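Local coordinates for protein pelota homolog (Archaeoglobus fulgidus, PDB 3OBY) that probably recognises stalled ribosomes and helps to release them, and is predicted to cleave the stalled mRNA as a metal-dependent endoribonuclease, at residues I31-V37 and S106-K112; R280-L286 and I334-F340; V217-S221 and K233-V237; P129-M133 and G144-Q148. All blocks are in the same frame, centred on the assembly; numbering follows the deposited sequence.

Interaction 1 of 4, residues I31-V37 and S106-K112; sequences IIEKGDV and SIIKKWK
Lys109 reaches from the corner that follows strand 105-108 of the N-terminal Sm-fold domain toward the end of helix 22-31 and the loop after it, donating to three oxygens. Its NZ meets Ile31 O at 2.7 Å, nearly along the C=O axis. Asp36 OD2, 2.8 Å from Lys109 NZ, is met on its syn side, somewhat out of plane. Glu33 OE1 receives Lys109 NZ at 2.6 Å on the lone pair facing away from the other carboxylate oxygen. Lys112 NZ forms a further salt bridge to Glu33 OE1, the two side chains running toward each other from opposite directions, and Gln115 of helix 113-123 also bonds that oxygen. The Lys109 chain gets there with CG lying between its own N and carbonyl carbon (chi1 61°) and a bend farther out.

The next shell fixes the acceptors. Glu33 to Asp36 is a type II turn, and Glu33 N donates to Asp36 OD2 at 2.7 Å from the face of the carboxylate opposite to Lys109. Just past the turn, Val37 and Ile108 form an antiparallel hydrogen-bonded pair. Apolar side chains pack beside the polar network: Ile32 across Ile107, and Ile31 CG2 3.7 Å from Trp111 CZ3.

Interaction 2 of 4, residues R280-L286 and I334-F340; sequences RAIEVLL and IAALLRF
The Phe340 ring lies with one face on Ala281, whose CB stands 3.8 Å from the ring centroid in a CH-pi contact, displaced toward the rim. The other flat group, the Arg339 guanidinium, has Ile282 O over the centre of one face and Arg280 O at its edge. Its NH1 bonds Arg280 O at 2.9 Å, tilted 23° from the guanidinium plane, while NH2 turns to Ser311 O. CG, CD and NE run out in an extended line past Glu283 CB, so the group bridges two loops. An alanine at Arg339 is likely to leave Arg280 O and Ser311 O without their guanidinium donors, and with them the link between the two loops would be lost.

The strand pairing includes a classic beta bulge. Two residues, Glu283 and Val284, stand across from the single Leu337, whose O accepts from Glu283 N at 3.0 Å and from Val284 N at 3.2 Å. Beyond it the antiparallel ladder runs regularly to Leu286 and Ala335. Ile282 CG1 touches Ala336 CB at 3.7 Å on the face that also carries Leu285.

In the sheet, 334-338 is bordered on its other side by strand 266-268, and 282-288 by strand 314-318. Helices 270-277 and 301-310 cover the Ile282 and Leu285 face, whereas helix 236-262 covers Leu286, Ala335 and Leu337.

Interaction 3 of 4, residues V217-S221 and K233-V237; sequences VVDVS and KRRVV
Val218 and Val236 meet tip to tip where the loop after strand 215-217 faces the Schellman turn between helices 224-233 and 236-262. This is the edge of the mixed (parallel and antiparallel) sheet of the central domain, whose outermost strand is 215-217. The compact part is this valine pair: Val218 CG2 stands 3.8 Å from both Val236 CG1 and Val236 CG2, fitted against the fork of the other side chain. Ile189 of strand 187-191 touches both valines, and Ile231 of helix 224-233 touches Val236, so the pair belongs to the layer between sheet and helix.

Toward solvent the contact thins out. Arg234 lies alongside the loop, its chain bent at chi2 (-102°) and running past Val220 in the opposite direction. One face of the guanidinium rests on Val220 CG2, which sits 3.9 Å above the plane and over its centre. Asp219 CB comes to the edge, in the plane, 3.5 Å from Arg234 NH1. This is carbon against a flat cation, and no hydrogen bond crosses between 217-221 and 233-237. The Asp219 carboxylate stays beyond salt-bridge range, and this exposed residue is poorly ordered, which suggests a mobile end.

Arg234 is instead anchored by the preceding helix 224-233: NE forms a salt bridge with Glu230, which probably helps to keep its plane over Val220. Lys197 of helix 196-207 bonds Val218 O. At the solvent margin, Arg234 NH1 lies 4.3 Å from Asp219 OD1.

Interaction 4 of 4, residues P129-M133 and G144-Q148; sequences PEIVM and GVLRQ
A beta hairpin, strand 131-137 returning as strand 140-147, carries this contact near its open end, and Glu130 and Arg147 face each other there. The arginine takes the carboxylate end-on with two nitrogens: NH1 to Glu130 OE1 and NH2 to Glu130 OE2, each 2.9 Å long and nearly straight. Both oxygens lie close to the guanidinium plane and are met on their syn sides, though from about 30° out of the carboxylate plane, the two flat groups being twisted 27° apart. Glu130 reaches across by placing CG anti to its N (chi1 -176°) and then bending at chi2. Val145 serves both partners: CG1 sits over the centre of one guanidinium face, while CG2 touches Glu130 CD at 3.7 Å.

A water is held in the same corner. It accepts from Ile131 N at 2.7 Å and donates to Glu130 OE1 and Leu146 O, filling in for a direct strand bond. Farther along, Leu146 N bonds Ile131 O at 3.0 Å, and Met133 and Gly144 form a hydrogen-bonded pair. The neighbours are strand 187-191 beside 131-137 and strand 150-158 beside 140-147, with Leu232 of helix 224-233 over Met133 and Leu146.

A glutamine in place of Glu130 would probably leave the Arg147 charge without its mate and one of its two nitrogens without an acceptor. Salt bridge and water together imply that polar bonding takes over the cross-strand linkage where the backbone ladder gives out.

From the N terminus, interaction 1 comes first, closing a long, strand-rich loop and tying the end of helix 22-31 to strand 105-108 of the Sm-fold domain. Interaction 4 then closes a short hairpin, interaction 3 a loop formed mostly by helix 224-233, and interaction 2 the last domain's loop of helices and strand 314-318. All four follow in series; none nests in or crosses another. Interactions 3 and 4 alone touch: Val237 CG2 packs 4.1 Å from Leu146 CD2. Helix 236-262 begins in interaction 3 and runs on to cover the sheet of interaction 2; the centres of interactions 2 and 3 lie about 39 Å apart.

Interaction 1 of 4, residues I31-V37 and S106-K112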
# COMPACT_ATOMS: atom_id res chain seq x y z
N ILE A 31 -0.93 -11.76 13.15
CA ILE A 31 0.14 -11.20 13.96
C ILE A 31 -0.45 -10.90 15.34
O ILE A 31 0.10 -11.30 16.37
CB ILE A 31 0.71 -9.89 13.36
CG1 ILE A 31 1.51 -10.19 12.09
CG2 ILE A 31 1.59 -9.19 14.37
CD1 ILE A 31 2.61 -11.22 12.28
N ILE A 32 -1.58 -10.20 15.36
CA ILE A 32 -2.26 -9.87 16.61
C ILE A 32 -2.82 -11.17 17.20
O ILE A 32 -3.49 -11.93 16.51
CB ILE A 32 -3.44 -8.93 16.37
CG1 ILE A 32 -2.93 -7.60 15.83
CG2 ILE A 32 -4.21 -8.74 17.66
CD1 ILE A 32 -4.03 -6.75 15.23
N GLU A 33 -2.54 -11.42 18.47
CA GLU A 33 -2.99 -12.65 19.10
C GLU A 33 -3.77 -12.44 20.39
O GLU A 33 -3.68 -11.39 21.04
CB GLU A 33 -1.78 -13.53 19.39
CG GLU A 33 -1.01 -13.94 18.13
CD GLU A 33 0.26 -14.70 18.45
OE1 GLU A 33 1.30 -14.06 18.70
OE2 GLU A 33 0.21 -15.95 18.46
N LYS A 34 -4.55 -13.45 20.77
CA LYS A 34 -5.31 -13.38 22.00
C LYS A 34 -4.27 -13.32 23.09
O LYS A 34 -3.43 -14.21 23.20
CB LYS A 34 -6.18 -14.62 22.18
CG LYS A 34 -7.41 -14.66 21.27
CD LYS A 34 -8.17 -15.98 21.37
CE LYS A 34 -7.31 -17.15 20.90
NZ LYS A 34 -8.03 -18.45 20.95
N GLY A 35 -4.33 -12.25 23.88
CA GLY A 35 -3.38 -12.08 24.96
C GLY A 35 -2.61 -10.79 24.79
O GLY A 35 -2.17 -10.20 25.78
N ASP A 36 -2.44 -10.35 23.55
CA ASP A 36 -1.72 -9.12 23.29
C ASP A 36 -2.54 -7.92 23.74
O ASP A 36 -3.62 -8.06 24.29
CB ASP A 36 -1.41 -8.96 21.79
CG ASP A 36 -0.54 -10.08 21.23
OD1 ASP A 36 0.21 -10.70 22.01
OD2 ASP A 36 -0.61 -10.33 20.01
N VAL A 37 -2.00 -6.73 23.51
CA VAL A 37 -2.71 -5.51 23.86
C VAL A 37 -2.68 -4.63 22.62
O VAL A 37 -1.63 -4.38 22.05
CB VAL A 37 -2.06 -4.77 25.05
CG1 VAL A 37 -2.77 -3.42 25.26
CG2 VAL A 37 -2.17 -5.61 26.31
N SER A 106 -1.66 0.22 17.57
CA SER A 106 -0.46 -0.16 18.29
C SER A 106 -0.65 -1.55 18.88
O SER A 106 -1.65 -1.83 19.54
CB SER A 106 -0.19 0.83 19.43
OG SER A 106 0.22 2.09 18.93
N ILE A 107 0.33 -2.41 18.63
CA ILE A 107 0.32 -3.77 19.14
C ILE A 107 1.44 -3.82 20.17
O ILE A 107 2.56 -3.42 19.90
CB ILE A 107 0.59 -4.79 18.00
CG1 ILE A 107 -0.53 -4.74 16.98
CG2 ILE A 107 0.72 -6.20 18.56
CD1 ILE A 107 -0.24 -5.55 15.73
N ILE A 108 1.11 -4.29 21.37
CA ILE A 108 2.07 -4.41 22.45
C ILE A 108 2.08 -5.85 22.89
O ILE A 108 1.06 -6.36 23.35
CB ILE A 108 1.68 -3.51 23.63
CG1 ILE A 108 1.50 -2.07 23.14
CG2 ILE A 108 2.75 -3.57 24.71
CD1 ILE A 108 1.05 -1.10 24.21
N LYS A 109 3.23 -6.51 22.75
CA LYS A 109 3.39 -7.91 23.11
C LYS A 109 4.87 -8.27 23.07
O LYS A 109 5.74 -7.42 22.89
CB LYS A 109 2.68 -8.80 22.08
CG LYS A 109 3.25 -8.62 20.67
CD LYS A 109 2.42 -9.28 19.57
CE LYS A 109 2.38 -10.80 19.73
NZ LYS A 109 1.55 -11.46 18.68
N LYS A 110 5.12 -9.56 23.26
CA LYS A 110 6.47 -10.09 23.18
C LYS A 110 6.43 -10.59 21.73
O LYS A 110 5.57 -11.39 21.37
CB LYS A 110 6.66 -11.27 24.15
CG LYS A 110 5.89 -12.55 23.80
CD LYS A 110 6.03 -13.60 24.91
CE LYS A 110 5.42 -14.94 24.51
NZ LYS A 110 6.16 -15.60 23.40
N TRP A 111 7.33 -10.09 20.90
CA TRP A 111 7.34 -10.49 19.50
C TRP A 111 8.19 -11.71 19.15
O TRP A 111 9.31 -11.88 19.64
CB TRP A 111 7.78 -9.30 18.65
CG TRP A 111 6.89 -8.12 18.81
CD1 TRP A 111 6.83 -7.28 19.88
CD2 TRP A 111 5.88 -7.67 17.89
NE1 TRP A 111 5.85 -6.33 19.68
CE2 TRP A 111 5.25 -6.56 18.47
CE3 TRP A 111 5.45 -8.12 16.63
CZ2 TRP A 111 4.21 -5.87 17.83
CZ3 TRP A 111 4.42 -7.43 15.99
CH2 TRP A 111 3.81 -6.32 16.60
N LYS A 112 7.64 -12.55 18.28
CA LYS A 112 8.35 -13.74 17.82
C LYS A 112 9.04 -13.34 16.53
O LYS A 112 8.57 -12.46 15.81
CB LYS A 112 7.38 -14.89 17.55
CG LYS A 112 6.43 -15.18 18.68
CD LYS A 112 5.42 -16.24 18.29
CE LYS A 112 4.21 -16.16 19.19
NZ LYS A 112 3.64 -14.79 19.12

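Interaction 2 of 4, residues R280-L286 and I334-F340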
# COMPACT_ATOMS: atom_id res chain seq x y z
N ARG A 280 3.23 -27.81 -4.11
CA ARG A 280 3.88 -26.59 -3.64
C ARG A 280 4.58 -25.87 -4.81
O ARG A 280 5.72 -25.41 -4.69
CB ARG A 280 4.88 -26.91 -2.53
CG ARG A 280 4.22 -27.42 -1.25
CD ARG A 280 3.35 -26.36 -0.58
NE ARG A 280 2.79 -26.80 0.69
CZ ARG A 280 1.68 -27.51 0.82
NH1 ARG A 280 1.26 -27.87 2.03
NH2 ARG A 280 0.96 -27.84 -0.24
N ALA A 281 3.86 -25.77 -5.92
CA ALA A 281 4.35 -25.12 -7.12
C ALA A 281 3.96 -23.66 -7.18
O ALA A 281 4.19 -22.99 -8.19
CB ALA A 281 3.81 -25.83 -8.34
N ILE A 282 3.38 -23.14 -6.11
CA ILE A 282 2.96 -21.74 -6.11
C ILE A 282 4.03 -20.76 -5.68
O ILE A 282 4.48 -20.76 -4.54
CB ILE A 282 1.70 -21.52 -5.25
CG1 ILE A 282 0.48 -22.12 -5.94
CG2 ILE A 282 1.45 -20.03 -5.06
CD1 ILE A 282 0.55 -23.62 -6.16
N GLU A 283 4.43 -19.92 -6.63
CA GLU A 283 5.42 -18.89 -6.41
C GLU A 283 4.64 -17.68 -5.93
O GLU A 283 4.95 -17.09 -4.90
CB GLU A 283 6.12 -18.56 -7.73
CG GLU A 283 7.25 -17.55 -7.65
CD GLU A 283 7.63 -17.01 -9.02
OE1 GLU A 283 7.01 -16.02 -9.48
OE2 GLU A 283 8.54 -17.59 -9.65
N VAL A 284 3.61 -17.32 -6.69
CA VAL A 284 2.79 -16.17 -6.35
C VAL A 284 1.33 -16.51 -6.42
O VAL A 284 0.83 -16.85 -7.49
CB VAL A 284 3.05 -15.00 -7.32
CG1 VAL A 284 2.32 -13.76 -6.85
CG2 VAL A 284 4.54 -14.74 -7.43
N LEU A 285 0.65 -16.43 -5.28
CA LEU A 285 -0.79 -16.71 -5.19
C LEU A 285 -1.55 -15.39 -5.32
O LEU A 285 -1.31 -14.48 -4.53
CB LEU A 285 -1.13 -17.35 -3.85
CG LEU A 285 -2.61 -17.71 -3.67
CD1 LEU A 285 -2.98 -18.87 -4.59
CD2 LEU A 285 -2.89 -18.09 -2.22
N LEU A 286 -2.44 -15.30 -6.30
CA LEU A 286 -3.23 -14.08 -6.50
C LEU A 286 -4.68 -14.36 -6.09
O LEU A 286 -5.28 -15.32 -6.54
CB LEU A 286 -3.20 -13.66 -7.97
CG LEU A 286 -1.85 -13.50 -8.67
CD1 LEU A 286 -2.12 -13.05 -10.10
CD2 LEU A 286 -0.97 -12.48 -7.93
N ILE A 334 -9.34 -16.65 -7.96
CA ILE A 334 -8.07 -17.06 -7.39
C ILE A 334 -7.22 -17.70 -8.48
O ILE A 334 -7.70 -18.50 -9.26
CB ILE A 334 -8.29 -18.05 -6.22
CG1 ILE A 334 -6.95 -18.32 -5.51
CG2 ILE A 334 -8.91 -19.35 -6.71
CD1 ILE A 334 -7.07 -19.15 -4.24
N ALA A 335 -5.95 -17.31 -8.55
CA ALA A 335 -5.04 -17.83 -9.55
C ALA A 335 -3.64 -17.87 -8.98
O ALA A 335 -3.41 -17.38 -7.88
CB ALA A 335 -5.08 -16.95 -10.79
N ALA A 336 -2.70 -18.45 -9.71
CA ALA A 336 -1.33 -18.54 -9.22
C ALA A 336 -0.29 -18.59 -10.33
O ALA A 336 -0.53 -19.15 -11.39
CB ALA A 336 -1.17 -19.77 -8.33
N LEU A 337 0.86 -17.98 -10.07
CA LEU A 337 1.97 -18.01 -10.99
C LEU A 337 2.85 -19.15 -10.44
O LEU A 337 3.31 -19.10 -9.30
CB LEU A 337 2.70 -16.66 -10.98
CG LEU A 337 1.83 -15.47 -11.39
CD1 LEU A 337 2.68 -14.21 -11.53
CD2 LEU A 337 1.12 -15.77 -12.71
N LEU A 338 3.07 -20.18 -11.25
CA LEU A 338 3.81 -21.37 -10.84
C LEU A 338 5.32 -21.40 -11.06
O LEU A 338 5.86 -20.67 -11.88
CB LEU A 338 3.19 -22.60 -11.49
CG LEU A 338 1.67 -22.72 -11.33
CD1 LEU A 338 1.19 -23.98 -12.02
CD2 LEU A 338 1.31 -22.77 -9.85
N ARG A 339 5.98 -22.28 -10.30
CA ARG A 339 7.43 -22.49 -10.35
C ARG A 339 7.73 -23.50 -11.44
O ARG A 339 8.85 -23.59 -11.94
CB ARG A 339 7.92 -23.05 -9.02
CG ARG A 339 7.78 -22.08 -7.87
CD ARG A 339 7.81 -22.76 -6.51
NE ARG A 339 7.93 -21.74 -5.47
CZ ARG A 339 7.72 -21.96 -4.18
NH1 ARG A 339 7.36 -23.16 -3.75
NH2 ARG A 339 7.86 -20.96 -3.32
N PHE A 340 6.70 -24.27 -11.81
CA PHE A 340 6.80 -25.29 -12.83
C PHE A 340 5.40 -25.80 -13.17
O PHE A 340 4.48 -25.63 -12.38
CB PHE A 340 7.66 -26.46 -12.34
CG PHE A 340 7.28 -26.95 -10.97
CD1 PHE A 340 8.03 -26.59 -9.86
CD2 PHE A 340 6.19 -27.80 -10.80
CE1 PHE A 340 7.71 -27.07 -8.59
CE2 PHE A 340 5.86 -28.29 -9.54
CZ PHE A 340 6.62 -27.92 -8.42

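Interaction 3 of 4, residues V217-S221 and K233-V237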
# COMPACT_ATOMS: atom_id res chain seq x y z
N VAL A 217 -1.15 17.47 -10.56
CA VAL A 217 -1.37 18.82 -10.06
C VAL A 217 -2.39 18.79 -8.92
O VAL A 217 -3.52 18.35 -9.12
CB VAL A 217 -1.89 19.76 -11.16
CG1 VAL A 217 -2.13 21.14 -10.59
CG2 VAL A 217 -0.90 19.82 -12.29
N VAL A 218 -1.98 19.25 -7.75
CA VAL A 218 -2.85 19.28 -6.58
C VAL A 218 -3.42 20.67 -6.34
O VAL A 218 -2.86 21.67 -6.80
CB VAL A 218 -2.07 18.81 -5.32
CG1 VAL A 218 -2.92 18.99 -4.07
CG2 VAL A 218 -1.70 17.34 -5.48
N ASP A 219 -4.54 20.73 -5.63
CA ASP A 219 -5.22 21.98 -5.34
C ASP A 219 -4.47 22.92 -4.39
O ASP A 219 -4.75 24.12 -4.37
CB ASP A 219 -6.61 21.70 -4.76
CG ASP A 219 -7.46 22.95 -4.64
OD1 ASP A 219 -8.51 22.89 -3.97
OD2 ASP A 219 -7.08 23.99 -5.22
N VAL A 220 -3.54 22.39 -3.61
CA VAL A 220 -2.77 23.20 -2.67
C VAL A 220 -2.37 24.55 -3.27
O VAL A 220 -1.91 24.63 -4.40
CB VAL A 220 -1.49 22.47 -2.21
CG1 VAL A 220 -0.64 23.38 -1.33
CG2 VAL A 220 -1.86 21.20 -1.45
N SER A 221 -2.54 25.62 -2.49
CA SER A 221 -2.20 26.96 -2.96
C SER A 221 -0.91 27.48 -2.36
O SER A 221 -0.24 28.34 -2.95
CB SER A 221 -3.34 27.93 -2.61
OG SER A 221 -4.53 27.57 -3.28
N LYS A 233 -0.02 16.96 4.31
CA LYS A 233 -1.26 16.91 5.08
C LYS A 233 -2.39 16.29 4.27
O LYS A 233 -3.19 15.52 4.79
CB LYS A 233 -1.64 18.32 5.55
CG LYS A 233 -2.70 18.35 6.64
CD LYS A 233 -2.80 19.75 7.26
CE LYS A 233 -3.60 19.74 8.55
NZ LYS A 233 -3.47 21.03 9.29
N ARG A 234 -2.44 16.62 2.98
CA ARG A 234 -3.47 16.13 2.07
C ARG A 234 -3.33 14.64 1.70
O ARG A 234 -4.15 14.11 0.95
CB ARG A 234 -3.46 16.96 0.79
CG ARG A 234 -3.69 18.45 0.98
CD ARG A 234 -5.11 18.85 0.63
NE ARG A 234 -5.26 20.30 0.60
CZ ARG A 234 -5.61 21.00 -0.48
NH1 ARG A 234 -5.86 20.37 -1.63
NH2 ARG A 234 -5.71 22.32 -0.42
N ARG A 235 -2.30 13.98 2.22
CA ARG A 235 -2.04 12.57 1.94
C ARG A 235 -1.89 12.27 0.44
O ARG A 235 -2.23 11.17 -0.02
CB ARG A 235 -3.16 11.70 2.54
CG ARG A 235 -3.60 12.10 3.94
CD ARG A 235 -2.44 12.24 4.92
NE ARG A 235 -2.39 11.15 5.89
CZ ARG A 235 -1.56 11.13 6.93
NH1 ARG A 235 -0.72 12.14 7.13
NH2 ARG A 235 -1.57 10.10 7.78
N VAL A 236 -1.39 13.24 -0.31
CA VAL A 236 -1.19 13.07 -1.74
C VAL A 236 -0.25 11.87 -1.94
O VAL A 236 -0.52 10.98 -2.74
CB VAL A 236 -0.55 14.32 -2.38
CG1 VAL A 236 -0.38 14.13 -3.86
CG2 VAL A 236 -1.41 15.54 -2.12
N VAL A 237 0.84 11.85 -1.19
CA VAL A 237 1.80 10.76 -1.29
C VAL A 237 1.12 9.42 -1.11
O VAL A 237 1.38 8.47 -1.86
CB VAL A 237 2.93 10.91 -0.23
CG1 VAL A 237 3.73 9.62 -0.10
CG2 VAL A 237 3.87 12.03 -0.63

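Interaction 4 of 4, residues P129-M133 and G144-Q148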
# COMPACT_ATOMS: atom_id res chain seq x y z
N PRO A 129 8.31 5.37 -3.88
CA PRO A 129 9.15 5.77 -5.01
C PRO A 129 9.74 7.15 -4.72
O PRO A 129 9.21 7.88 -3.89
CB PRO A 129 8.16 5.81 -6.16
CG PRO A 129 6.95 6.35 -5.51
CD PRO A 129 6.88 5.55 -4.21
N GLU A 130 10.82 7.49 -5.39
CA GLU A 130 11.43 8.80 -5.18
C GLU A 130 10.40 9.85 -5.61
O GLU A 130 10.05 9.93 -6.79
CB GLU A 130 12.71 8.94 -6.00
CG GLU A 130 13.47 10.25 -5.76
CD GLU A 130 14.40 10.19 -4.57
OE1 GLU A 130 13.99 9.74 -3.48
OE2 GLU A 130 15.57 10.61 -4.73
N ILE A 131 9.94 10.64 -4.65
CA ILE A 131 8.94 11.67 -4.91
C ILE A 131 9.49 13.10 -4.86
O ILE A 131 10.19 13.48 -3.92
CB ILE A 131 7.77 11.58 -3.90
CG1 ILE A 131 7.17 10.18 -3.87
CG2 ILE A 131 6.70 12.58 -4.27
CD1 ILE A 131 6.72 9.69 -5.23
N VAL A 132 9.15 13.90 -5.86
CA VAL A 132 9.58 15.29 -5.90
C VAL A 132 8.37 16.22 -5.88
O VAL A 132 7.41 16.03 -6.62
CB VAL A 132 10.43 15.62 -7.15
CG1 VAL A 132 10.63 17.13 -7.26
CG2 VAL A 132 11.78 14.93 -7.05
N MET A 133 8.43 17.23 -5.03
CA MET A 133 7.35 18.19 -4.92
C MET A 133 7.80 19.53 -5.48
O MET A 133 8.90 20.00 -5.19
CB MET A 133 6.92 18.35 -3.47
CG MET A 133 6.04 17.23 -2.96
SD MET A 133 5.69 17.44 -1.22
CE MET A 133 5.93 15.74 -0.60
N GLY A 144 11.40 20.21 -3.80
CA GLY A 144 12.01 19.46 -2.73
C GLY A 144 11.74 17.99 -2.98
O GLY A 144 10.83 17.64 -3.73
N VAL A 145 12.55 17.14 -2.38
CA VAL A 145 12.38 15.71 -2.53
C VAL A 145 11.98 15.18 -1.16
O VAL A 145 12.34 15.77 -0.14
CB VAL A 145 13.69 15.03 -2.99
CG1 VAL A 145 14.79 15.27 -1.97
CG2 VAL A 145 13.46 13.53 -3.21
N LEU A 146 11.22 14.10 -1.14
CA LEU A 146 10.77 13.52 0.11
C LEU A 146 11.89 12.68 0.72
O LEU A 146 12.59 11.95 0.03
CB LEU A 146 9.52 12.67 -0.12
CG LEU A 146 8.82 12.15 1.13
CD1 LEU A 146 8.33 13.33 1.97
CD2 LEU A 146 7.65 11.26 0.73
N ARG A 147 12.07 12.83 2.03
CA ARG A 147 13.08 12.10 2.75
C ARG A 147 12.46 11.71 4.08
O ARG A 147 11.36 12.16 4.40
CB ARG A 147 14.31 12.98 2.96
CG ARG A 147 15.11 13.21 1.68
CD ARG A 147 15.97 12.00 1.35
NE ARG A 147 16.57 12.09 0.02
CZ ARG A 147 16.02 11.60 -1.09
NH1 ARG A 147 14.84 10.99 -1.04
NH2 ARG A 147 16.65 11.73 -2.25
N GLN A 148 13.13 10.86 4.86
CA GLN A 148 12.58 10.42 6.13
C GLN A 148 12.12 11.56 7.05
O GLN A 148 11.06 11.46 7.66
CB GLN A 148 13.59 9.56 6.89
CG GLN A 148 14.20 8.44 6.07
CD GLN A 148 15.01 7.48 6.92
OE1 GLN A 148 15.76 6.65 6.40
NE2 GLN A 148 14.84 7.57 8.24
O HOH W 1 11.54 10.41 -2.47